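Local atomic coordinates of nitronate monooxygenase family protein (Pseudomonas aeruginosa, PDB entry 4QIT), a protein that uses a bound flavin mononucleotide and molecular oxygen to denitrify alkyl nitronates oxidatively, with the toxin propionate 3-nitronate as its best substrate. Residues Q23-G28 with L44-I49; F138-P143 with G187-V192; R281-L286 with A329-Q334. The protein carries 1 engineered substitution. All blocks are in the same frame, centred on the assembly; numbering follows the deposited sequence.

Contact 1 (Q23-G28 with L44-I49); sequences QAPMLG and LGSIAI. With FMN (flavin mononucleotide), chain C.
Gln-23 swings its CG anti to the backbone N (chi1 154°), and a bend at chi2 turns the carboxamide back over the strand 45-48, where it meets the backbone of Ser-46. OE1 takes the N-H of Ser-46 at 2.9 Å from Ser-46 N, a fairly straight bond although the donor stands above the carbonyl plane. NE2, in turn, gives to Ser-46 O at 3.0 Å, with that oxygen close to the plane of the amide. Both ends of one carboxamide thus grip a single residue, and NE2 also reaches Ala-24 O, which fixes the amide's rotation. Ser-46 answers with its own side chain: OG, anti to the carbonyl carbon (chi1 -52°), donates to Gln-23 O over 2.7 Å and is also hydrogen-bonded to Asn-73 ND2. Beyond these bonds the contact turns apolar. Pro-25 sets CD 3.6 Å from Ser-46 CB, and Leu-27 lays CB 3.9 Å from Ala-48 CB while its CD1 approaches Ala-48 O. The two segments run almost parallel, joining the first strand of the TIM barrel, with the loop that follows it, to the second strand; the bond from Gln-23 N to Leu-44 O pairs their backbones here. That loop carries the flavin: Leu-27 N donates to FMN O4 at 2.8 Å and more weakly to FMN N5, while Met-26 lays CB and CG against FMN C6 and C5A. A backbone N-H on O4, with a weaker one toward N5, would favour negative charge on that side of the isoalloxazine and probably helps stabilise the reduced flavin.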
loop_
_atom_site.group_PDB
_atom_site.type_symbol
_atom_site.label_atom_id
_atom_site.label_comp_id
_atom_site.label_asym_id
_atom_site.label_seq_id
_atom_site.Cartn_x
_atom_site.Cartn_y
_atom_site.Cartn_z
ATOM N N GLN A 23 -1.494 11.310 18.173
ATOM C CA GLN A 23 -0.156 11.568 17.655
ATOM C C GLN A 23 0.663 10.320 17.946
ATOM O O GLN A 23 0.774 9.913 19.096
ATOM C CB GLN A 23 0.464 12.822 18.288
ATOM C CG GLN A 23 1.998 12.842 18.318
ATOM C CD GLN A 23 2.549 12.460 19.684
ATOM O OE1 GLN A 23 2.076 12.958 20.715
ATOM N NE2 GLN A 23 3.534 11.562 19.706
ATOM N N ALA A 24 1.199 9.694 16.901
ATOM C CA ALA A 24 1.815 8.375 17.049
ATOM C C ALA A 24 3.018 8.376 17.979
ATOM O O ALA A 24 3.843 9.291 17.939
ATOM C CB ALA A 24 2.208 7.813 15.682
ATOM N N PRO A 25 3.128 7.341 18.821
ATOM C CA PRO A 25 4.382 7.188 19.549
ATOM C C PRO A 25 5.457 6.887 18.534
ATOM O O PRO A 25 5.234 6.126 17.587
ATOM C CB PRO A 25 4.147 5.957 20.429
ATOM C CG PRO A 25 3.025 5.219 19.782
ATOM C CD PRO A 25 2.187 6.236 19.062
ATOM N N MET A 26 6.594 7.532 18.709
ATOM C CA MET A 26 7.665 7.464 17.740
ATOM C C MET A 26 8.973 7.454 18.480
ATOM O O MET A 26 9.477 8.508 18.860
ATOM C CB MET A 26 7.595 8.665 16.790
ATOM C CG MET A 26 6.371 8.658 15.872
ATOM S SD MET A 26 6.363 10.067 14.752
ATOM C CE MET A 26 5.776 11.375 15.842
ATOM N N LEU A 27 9.526 6.264 18.693
ATOM C CA LEU A 27 10.733 6.158 19.490
ATOM C C LEU A 27 11.855 6.993 18.867
ATOM O O LEU A 27 12.158 6.854 17.676
ATOM C CB LEU A 27 11.135 4.690 19.671
ATOM C CG LEU A 27 12.260 4.403 20.667
ATOM C CD1 LEU A 27 11.912 4.881 22.068
ATOM C CD2 LEU A 27 12.542 2.901 20.668
ATOM N N GLY A 28 12.419 7.901 19.666
ATOM C CA GLY A 28 13.455 8.810 19.209
ATOM C C GLY A 28 12.941 10.122 18.635
ATOM O O GLY A 28 13.727 11.026 18.345
ATOM N N LEU A 44 -4.868 12.729 21.497
ATOM C CA LEU A 44 -4.156 11.817 22.388
ATOM C C LEU A 44 -2.672 11.858 22.060
ATOM O O LEU A 44 -2.236 11.311 21.039
ATOM C CB LEU A 44 -4.696 10.386 22.248
ATOM C CG LEU A 44 -4.233 9.363 23.292
ATOM C CD1 LEU A 44 -4.864 9.702 24.652
ATOM C CD2 LEU A 44 -4.595 7.947 22.862
ATOM N N GLY A 45 -1.892 12.520 22.911
ATOM C CA GLY A 45 -0.450 12.540 22.747
ATOM C C GLY A 45 0.105 11.181 23.109
ATOM O O GLY A 45 -0.535 10.419 23.856
ATOM N N SER A 46 1.285 10.863 22.577
ATOM C CA SER A 46 1.904 9.564 22.849
ATOM C C SER A 46 3.400 9.663 23.080
ATOM O O SER A 46 4.078 10.510 22.493
ATOM C CB SER A 46 1.643 8.571 21.700
ATOM O OG SER A 46 0.262 8.477 21.374
ATOM N N ILE A 47 3.911 8.785 23.936
ATOM C CA ILE A 47 5.353 8.569 24.048
ATOM C C ILE A 47 5.681 7.088 23.903
ATOM O O ILE A 47 4.832 6.223 24.146
ATOM C CB ILE A 47 5.955 9.086 25.379
ATOM C CG1 ILE A 47 5.258 8.445 26.581
ATOM C CG2 ILE A 47 5.900 10.619 25.442
ATOM C CD1 ILE A 47 5.879 8.801 27.942
ATOM N N ALA A 48 6.922 6.820 23.506
ATOM C CA ALA A 48 7.437 5.465 23.350
ATOM C C ALA A 48 8.520 5.236 24.408
ATOM O O ALA A 48 9.434 6.057 24.548
ATOM C CB ALA A 48 8.006 5.286 21.943
ATOM N N ILE A 49 8.426 4.126 25.143
ATOM C CA ILE A 49 9.225 3.913 26.342
ATOM C C ILE A 49 10.155 2.701 26.219
ATOM O O ILE A 49 11.006 2.464 27.085
ATOM C CB ILE A 49 8.253 3.804 27.565
ATOM C CG1 ILE A 49 8.392 5.022 28.467
ATOM C CG2 ILE A 49 8.293 2.459 28.259
ATOM C CD1 ILE A 49 8.253 6.276 27.698
HETATM N N1 FMN C . 5.041 2.833 16.192
HETATM C C2 FMN C . 5.261 2.215 17.416
HETATM O O2 FMN C . 4.463 1.373 17.808
HETATM N N3 FMN C . 6.336 2.548 18.209
HETATM C C4 FMN C . 7.227 3.496 17.753
HETATM O O4 FMN C . 8.208 3.817 18.418
HETATM C C4A FMN C . 7.018 4.107 16.530
HETATM N N5 FMN C . 7.926 5.042 16.107
HETATM C C5A FMN C . 7.750 5.691 14.909
HETATM C C6 FMN C . 8.688 6.641 14.530
HETATM C C7 FMN C . 8.550 7.329 13.342
HETATM C C7M FMN C . 9.594 8.359 13.014
HETATM C C8 FMN C . 7.472 7.047 12.503
HETATM C C8M FMN C . 7.320 7.775 11.198
HETATM C C9 FMN C . 6.532 6.084 12.887
HETATM C C9A FMN C . 6.661 5.397 14.100
HETATM N N10 FMN C . 5.737 4.437 14.515
HETATM C C10 FMN C . 5.926 3.787 15.733
HETATM C "C1'" FMN C . 4.565 4.079 13.638
HETATM C "C2'" FMN C . 3.306 4.862 13.969
HETATM O "O2'" FMN C . 2.735 4.351 15.146
HETATM C "C3'" FMN C . 2.273 4.735 12.858
HETATM O "O3'" FMN C . 2.114 3.398 12.432
HETATM C "C4'" FMN C . 2.768 5.540 11.677
HETATM O "O4'" FMN C . 3.429 6.702 12.141
HETATM C "C5'" FMN C . 1.571 5.961 10.842
HETATM O "O5'" FMN C . 2.112 6.331 9.611
HETATM P P FMN C . 2.265 7.858 9.192
HETATM O O1P FMN C . 1.296 8.696 9.984
HETATM O O2P FMN C . 2.039 7.919 7.712
HETATM O O3P FMN C . 3.666 8.221 9.558
#

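Contact 2 (F138-P143 with G187-V192). Engineered in segment 187-192: Ser-189 (natural residue His). With FMN (flavin mononucleotide), chain C; NIE (nitroethane), chain D.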
loop_
_atom_site.group_PDB
_atom_site.type_symbol
_atom_site.label_atom_id
_atom_site.label_comp_id
_atom_site.label_asym_id
_atom_site.label_seq_id
_atom_site.Cartn_x
_atom_site.Cartn_y
_atom_site.Cartn_z
ATOM N N PHE A 138 0.732 -1.342 22.176
ATOM C CA PHE A 138 1.747 -2.342 21.884
ATOM C C PHE A 138 1.976 -2.476 20.392
ATOM O O PHE A 138 1.026 -2.411 19.597
ATOM C CB PHE A 138 1.349 -3.701 22.478
ATOM C CG PHE A 138 1.251 -3.679 23.972
ATOM C CD1 PHE A 138 2.393 -3.741 24.745
ATOM C CD2 PHE A 138 0.017 -3.570 24.602
ATOM C CE1 PHE A 138 2.326 -3.710 26.140
ATOM C CE2 PHE A 138 -0.068 -3.541 26.000
ATOM C CZ PHE A 138 1.087 -3.605 26.767
ATOM N N HIS A 139 3.240 -2.670 20.023
ATOM C CA HIS A 139 3.669 -2.793 18.632
ATOM C C HIS A 139 4.398 -4.118 18.471
ATOM O O HIS A 139 5.150 -4.517 19.363
ATOM C CB HIS A 139 4.632 -1.657 18.280
ATOM C CG HIS A 139 4.675 -1.326 16.821
ATOM N ND1 HIS A 139 3.559 -0.909 16.122
ATOM C CD2 HIS A 139 5.692 -1.335 15.928
ATOM C CE1 HIS A 139 3.886 -0.683 14.868
ATOM N NE2 HIS A 139 5.178 -0.938 14.718
ATOM N N PHE A 140 4.173 -4.773 17.330
ATOM C CA PHE A 140 4.811 -6.039 16.926
ATOM C C PHE A 140 4.112 -7.287 17.446
ATOM O O PHE A 140 4.447 -8.395 17.021
ATOM C CB PHE A 140 6.299 -6.127 17.308
ATOM C CG PHE A 140 7.166 -5.037 16.741
ATOM C CD1 PHE A 140 7.083 -4.653 15.405
ATOM C CD2 PHE A 140 8.112 -4.428 17.550
ATOM C CE1 PHE A 140 7.928 -3.669 14.908
ATOM C CE2 PHE A 140 8.949 -3.445 17.065
ATOM C CZ PHE A 140 8.858 -3.061 15.740
ATOM N N GLY A 141 3.167 -7.117 18.365
ATOM C CA GLY A 141 2.441 -8.250 18.926
ATOM C C GLY A 141 1.514 -7.814 20.045
ATOM O O GLY A 141 1.542 -6.656 20.485
ATOM N N ALA A 142 0.688 -8.744 20.513
ATOM C CA ALA A 142 -0.178 -8.471 21.651
ATOM C C ALA A 142 0.356 -9.239 22.849
ATOM O O ALA A 142 0.818 -10.378 22.705
ATOM C CB ALA A 142 -1.600 -8.885 21.351
ATOM N N PRO A 143 0.306 -8.626 24.036
ATOM C CA PRO A 143 0.691 -9.359 25.242
ATOM C C PRO A 143 -0.331 -10.451 25.536
ATOM O O PRO A 143 -1.423 -10.432 24.964
ATOM C CB PRO A 143 0.611 -8.291 26.341
ATOM C CG PRO A 143 0.681 -6.973 25.617
ATOM C CD PRO A 143 -0.015 -7.216 24.321
ATOM N N GLY A 187 4.847 5.204 8.208
ATOM C CA GLY A 187 6.262 5.367 8.468
ATOM C C GLY A 187 6.756 4.518 9.626
ATOM O O GLY A 187 5.978 4.055 10.463
ATOM N N GLY A 188 8.069 4.333 9.700
ATOM C CA GLY A 188 8.664 3.598 10.807
ATOM C C GLY A 188 8.482 2.097 10.676
ATOM O O GLY A 188 8.232 1.578 9.578
ATOM N N SER A 189 8.623 1.394 11.794
ATOM C CA SER A 189 8.622 -0.069 11.747
ATOM C C SER A 189 7.243 -0.635 11.410
ATOM O O SER A 189 6.218 -0.214 11.966
ATOM C CB SER A 189 9.126 -0.663 13.065
ATOM O OG SER A 189 10.473 -0.277 13.303
ATOM N N ARG A 190 7.222 -1.604 10.503
ATOM C CA ARG A 190 5.972 -2.300 10.222
ATOM C C ARG A 190 5.549 -3.167 11.408
ATOM O O ARG A 190 6.366 -3.850 12.015
ATOM C CB ARG A 190 6.075 -3.124 8.942
ATOM C CG ARG A 190 6.108 -2.207 7.725
ATOM C CD ARG A 190 5.783 -2.858 6.409
ATOM N NE ARG A 190 4.596 -3.723 6.398
ATOM C CZ ARG A 190 3.326 -3.336 6.509
ATOM N NH1 ARG A 190 2.994 -2.066 6.702
ATOM N NH2 ARG A 190 2.369 -4.249 6.425
ATOM N N GLY A 191 4.258 -3.143 11.726
ATOM C CA GLY A 191 3.755 -3.854 12.891
ATOM C C GLY A 191 3.538 -5.342 12.688
ATOM O O GLY A 191 2.846 -5.968 13.490
ATOM N N VAL A 192 4.114 -5.909 11.627
ATOM C CA VAL A 192 3.956 -7.330 11.308
ATOM C C VAL A 192 4.387 -8.218 12.476
ATOM O O VAL A 192 5.481 -8.045 13.022
ATOM C CB VAL A 192 4.781 -7.707 10.066
ATOM C CG1 VAL A 192 4.624 -9.208 9.764
ATOM C CG2 VAL A 192 4.367 -6.876 8.868
HETATM N N1 FMN C . 5.041 2.833 16.192
HETATM C C2 FMN C . 5.261 2.215 17.416
HETATM O O2 FMN C . 4.463 1.373 17.808
HETATM N N3 FMN C . 6.336 2.548 18.209
HETATM C C4 FMN C . 7.227 3.496 17.753
HETATM O O4 FMN C . 8.208 3.817 18.418
HETATM C C4A FMN C . 7.018 4.107 16.530
HETATM N N5 FMN C . 7.926 5.042 16.107
HETATM C C5A FMN C . 7.750 5.691 14.909
HETATM C C6 FMN C . 8.688 6.641 14.530
HETATM C C7 FMN C . 8.550 7.329 13.342
HETATM C C7M FMN C . 9.594 8.359 13.014
HETATM C C8 FMN C . 7.472 7.047 12.503
HETATM C C8M FMN C . 7.320 7.775 11.198
HETATM C C9 FMN C . 6.532 6.084 12.887
HETATM C C9A FMN C . 6.661 5.397 14.100
HETATM N N10 FMN C . 5.737 4.437 14.515
HETATM C C10 FMN C . 5.926 3.787 15.733
HETATM C "C1'" FMN C . 4.565 4.079 13.638
HETATM C "C2'" FMN C . 3.306 4.862 13.969
HETATM O "O2'" FMN C . 2.735 4.351 15.146
HETATM C "C3'" FMN C . 2.273 4.735 12.858
HETATM O "O3'" FMN C . 2.114 3.398 12.432
HETATM C "C4'" FMN C . 2.768 5.540 11.677
HETATM O "O4'" FMN C . 3.429 6.702 12.141
HETATM C "C5'" FMN C . 1.571 5.961 10.842
HETATM O "O5'" FMN C . 2.112 6.331 9.611
HETATM P P FMN C . 2.265 7.858 9.192
HETATM O O1P FMN C . 1.296 8.696 9.984
HETATM O O2P FMN C . 2.039 7.919 7.712
HETATM O O3P FMN C . 3.666 8.221 9.558
HETATM N N3 NIE D . 10.208 3.091 14.389
HETATM C C1 NIE D . 10.041 1.202 15.816
HETATM C C2 NIE D . 10.622 2.589 15.651
HETATM O O4 NIE D . 9.031 2.972 14.059
HETATM O O5 NIE D . 11.154 3.317 13.432
HETATM O O HOH W 1 1.969 -4.543 15.614
#
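His-139 meets Ser-189 through the far tip of its imidazole, and its side chain can be followed there from the backbone. From CB, with CG anti to the backbone N (chi1 -155°), the ring passes CG and ND1 with one face turned to the C2 and O2 end of the flavin. CD2 sits over a face of the neighbouring Phe-140 ring, offset toward its rim. CE1 comes to 3.7 Å from Gly-191 CA, and NE2 finally donates to Ser-189 O over 3.0 Å, the acceptor lying in the imidazole plane while the donor stands above the carbonyl plane. Ser-189 O also takes a bond from Gln-182 NE2, so two donors hold it. This is the C-terminal mouth of the TIM barrel, where strand 135-139 runs out toward the segment 187-192, which includes the short strand 188-189. Phe-140 brings its edge to that segment, CE1 3.3 Å from Arg-190 O and CZ 3.6 Å from Ser-189 CB. Water 1 bridges Phe-140 N and Gly-191 O. Ser-189, an engineered residue in place of histidine, donates its backbone N to NIE O4 at 2.8 Å, nearly straight at 169°.

Contact 3 (R281-L286 with A329-Q334); sequences RSARGL and AQWAGQ. With FMN (flavin mononucleotide), chain C; NIE (nitroethane), chain D.
Trp-331 puts its six-membered ring against Ala-283, CZ3 lying 3.5 Å from Ala-283 CB, while the indole edge at CE3 faces Arg-284 O. Here strand 283-285, in the small antiparallel sheet beside the TIM barrel, meets the segment 329-334 at a single beta bridge, Gly-285 to Trp-331. Two backbone bonds make it: Leu-286 N to Gln-330 O at 3.0 Å, and a longer one from Ala-332 N to Arg-284 O. Gly-285 CA packs between them, 3.4 Å from Gln-330 O, an approach that suits glycine, which has no side chain there. With CG anti to the carbonyl carbon (chi1 -51°), the indole presents one face to NIE O5 and its edge to the flavin methyl C7M. Leu-286 CD2 fills in against Ala-332 CB.

Further out, Arg-284 runs alongside Ala-332 O and bends at chi3, bringing its guanidinium across the side chain of Gln-334 at about a right angle. Gln-334 NE2 and the guanidinium nitrogens are all donors and merely touch, planes 45° apart: Arg-284 gives its NH2 to Ile-184 O and NH1 to Thr-272 OG1, and Gln-334 bonds through NE2 to Ala-201 O and through OE1 to Gly-203 N, both of the second subunit. On the far flank, water 2 donates to Leu-286 O and accepts from Gln-330 N. Over one face of the guanidinium, Gln-334 NE2 stands 3.1 Å above its plane, offset toward the rim.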
loop_
_atom_site.group_PDB
_atom_site.type_symbol
_atom_site.label_atom_id
_atom_site.label_comp_id
_atom_site.label_asym_id
_atom_site.label_seq_id
_atom_site.Cartn_x
_atom_site.Cartn_y
_atom_site.Cartn_z
ATOM N N ARG A 281 14.237 -5.291 11.207
ATOM C CA ARG A 281 12.794 -5.439 10.990
ATOM C C ARG A 281 12.369 -4.418 9.948
ATOM O O ARG A 281 12.848 -3.278 9.954
ATOM C CB ARG A 281 12.003 -5.198 12.284
ATOM C CG ARG A 281 11.342 -6.453 12.868
ATOM C CD ARG A 281 10.541 -6.092 14.112
ATOM N NE ARG A 281 9.719 -7.196 14.613
ATOM C CZ ARG A 281 8.513 -7.506 14.146
ATOM N NH1 ARG A 281 7.995 -6.820 13.140
ATOM N NH2 ARG A 281 7.831 -8.520 14.676
ATOM N N SER A 282 11.458 -4.812 9.062
ATOM C CA SER A 282 11.014 -3.928 7.987
ATOM C C SER A 282 10.474 -2.602 8.533
ATOM O O SER A 282 9.632 -2.583 9.445
ATOM C CB SER A 282 9.913 -4.615 7.185
ATOM O OG SER A 282 9.595 -3.871 6.019
ATOM N N ALA A 283 10.963 -1.500 7.965
ATOM C CA ALA A 283 10.607 -0.156 8.417
ATOM C C ALA A 283 10.702 0.818 7.260
ATOM O O ALA A 283 11.536 0.644 6.373
ATOM C CB ALA A 283 11.512 0.273 9.553
ATOM N N ARG A 284 9.833 1.827 7.264
ATOM C CA ARG A 284 9.735 2.772 6.167
ATOM C C ARG A 284 10.352 4.130 6.487
ATOM O O ARG A 284 10.005 4.762 7.486
ATOM C CB ARG A 284 8.275 2.975 5.762
ATOM C CG ARG A 284 8.131 3.985 4.601
ATOM C CD ARG A 284 6.668 4.229 4.180
ATOM N NE ARG A 284 6.023 2.990 3.745
ATOM C CZ ARG A 284 6.271 2.367 2.598
ATOM N NH1 ARG A 284 7.156 2.857 1.729
ATOM N NH2 ARG A 284 5.639 1.227 2.338
ATOM N N GLY A 285 11.237 4.599 5.619
ATOM C CA GLY A 285 11.775 5.936 5.792
ATOM C C GLY A 285 12.353 6.496 4.517
ATOM O O GLY A 285 12.158 5.943 3.435
ATOM N N LEU A 286 13.066 7.609 4.653
ATOM C CA LEU A 286 13.703 8.271 3.514
ATOM C C LEU A 286 15.019 7.548 3.224
ATOM O O LEU A 286 15.936 7.564 4.049
ATOM C CB LEU A 286 13.955 9.751 3.849
ATOM C CG LEU A 286 12.739 10.525 4.367
ATOM C CD1 LEU A 286 13.093 11.939 4.811
ATOM C CD2 LEU A 286 11.656 10.594 3.317
ATOM N N ALA A 329 18.344 7.380 10.786
ATOM C CA ALA A 329 17.007 6.807 10.716
ATOM C C ALA A 329 16.016 7.956 10.571
ATOM O O ALA A 329 15.656 8.624 11.550
ATOM C CB ALA A 329 16.702 5.985 11.964
ATOM N N GLN A 330 15.594 8.204 9.336
ATOM C CA GLN A 330 14.684 9.305 9.051
ATOM C C GLN A 330 13.368 8.720 8.587
ATOM O O GLN A 330 13.046 8.705 7.399
ATOM C CB GLN A 330 15.320 10.257 8.025
ATOM C CG GLN A 330 16.561 10.958 8.622
ATOM C CD GLN A 330 17.453 11.624 7.594
ATOM O OE1 GLN A 330 17.406 11.313 6.407
ATOM N NE2 GLN A 330 18.297 12.545 8.060
ATOM N N TRP A 331 12.614 8.200 9.548
ATOM C CA TRP A 331 11.370 7.514 9.232
ATOM C C TRP A 331 10.299 8.480 8.702
ATOM O O TRP A 331 10.185 9.619 9.147
ATOM C CB TRP A 331 10.848 6.779 10.461
ATOM C CG TRP A 331 11.855 5.886 11.148
ATOM C CD1 TRP A 331 12.270 5.974 12.446
ATOM C CD2 TRP A 331 12.569 4.786 10.568
ATOM N NE1 TRP A 331 13.193 4.983 12.713
ATOM C CE2 TRP A 331 13.392 4.250 11.587
ATOM C CE3 TRP A 331 12.593 4.212 9.300
ATOM C CZ2 TRP A 331 14.225 3.149 11.354
ATOM C CZ3 TRP A 331 13.434 3.122 9.077
ATOM C CH2 TRP A 331 14.228 2.604 10.102
ATOM N N ALA A 332 9.508 8.004 7.747
ATOM C CA ALA A 332 8.469 8.809 7.129
ATOM C C ALA A 332 7.506 7.903 6.378
ATOM O O ALA A 332 7.930 6.922 5.770
ATOM C CB ALA A 332 9.084 9.840 6.178
ATOM N N GLY A 333 6.219 8.246 6.432
ATOM C CA GLY A 333 5.176 7.531 5.713
ATOM C C GLY A 333 5.022 8.019 4.282
ATOM O O GLY A 333 5.670 8.993 3.862
ATOM N N GLN A 334 4.132 7.375 3.539
ATOM C CA GLN A 334 3.993 7.667 2.115
ATOM C C GLN A 334 3.286 8.997 1.848
ATOM O O GLN A 334 3.227 9.439 0.703
ATOM C CB GLN A 334 3.316 6.503 1.384
ATOM C CG GLN A 334 4.195 5.256 1.307
ATOM C CD GLN A 334 3.532 4.124 0.545
ATOM O OE1 GLN A 334 2.310 4.003 0.536
ATOM N NE2 GLN A 334 4.342 3.302 -0.126
HETATM N N1 FMN C . 5.041 2.833 16.192
HETATM C C2 FMN C . 5.261 2.215 17.416
HETATM O O2 FMN C . 4.463 1.373 17.808
HETATM N N3 FMN C . 6.336 2.548 18.209
HETATM C C4 FMN C . 7.227 3.496 17.753
HETATM O O4 FMN C . 8.208 3.817 18.418
HETATM C C4A FMN C . 7.018 4.107 16.530
HETATM N N5 FMN C . 7.926 5.042 16.107
HETATM C C5A FMN C . 7.750 5.691 14.909
HETATM C C6 FMN C . 8.688 6.641 14.530
HETATM C C7 FMN C . 8.550 7.329 13.342
HETATM C C7M FMN C . 9.594 8.359 13.014
HETATM C C8 FMN C . 7.472 7.047 12.503
HETATM C C8M FMN C . 7.320 7.775 11.198
HETATM C C9 FMN C . 6.532 6.084 12.887
HETATM C C9A FMN C . 6.661 5.397 14.100
HETATM N N10 FMN C . 5.737 4.437 14.515
HETATM C C10 FMN C . 5.926 3.787 15.733
HETATM C "C1'" FMN C . 4.565 4.079 13.638
HETATM C "C2'" FMN C . 3.306 4.862 13.969
HETATM O "O2'" FMN C . 2.735 4.351 15.146
HETATM C "C3'" FMN C . 2.273 4.735 12.858
HETATM O "O3'" FMN C . 2.114 3.398 12.432
HETATM C "C4'" FMN C . 2.768 5.540 11.677
HETATM O "O4'" FMN C . 3.429 6.702 12.141
HETATM C "C5'" FMN C . 1.571 5.961 10.842
HETATM O "O5'" FMN C . 2.112 6.331 9.611
HETATM P P FMN C . 2.265 7.858 9.192
HETATM O O1P FMN C . 1.296 8.696 9.984
HETATM O O2P FMN C . 2.039 7.919 7.712
HETATM O O3P FMN C . 3.666 8.221 9.558
HETATM N N3 NIE D . 10.208 3.091 14.389
HETATM C C1 NIE D . 10.041 1.202 15.816
HETATM C C2 NIE D . 10.622 2.589 15.651
HETATM O O4 NIE D . 9.031 2.972 14.059
HETATM O O5 NIE D . 11.154 3.317 13.432
HETATM O O HOH W 2 16.326 7.101 6.794
#

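Overall arrangement
All three contacts surround the FMN, each from its own direction. Contact 1 supplies the loop that meets the O4 and N5 region of the isoalloxazine, contact 2 the imidazole at O2, with Gly-187 at the ribityl O5' and Gly-188 near the methyl C8M, and contact 3 the indole at the dimethylbenzene end. Contacts 2 and 3 also share the nitroethane, and they touch directly: Arg-190 N lies 2.8 Å from Ser-282 O, and Val-192 O lies 2.8 Å from Arg-281 NH1, both probable hydrogen bonds. Their centres are 13 Å apart, as are those of contacts 1 and 2. Contact 1 touches neither of the others, its centre standing about 16 Å from that of contact 3; FMN is the group all three share.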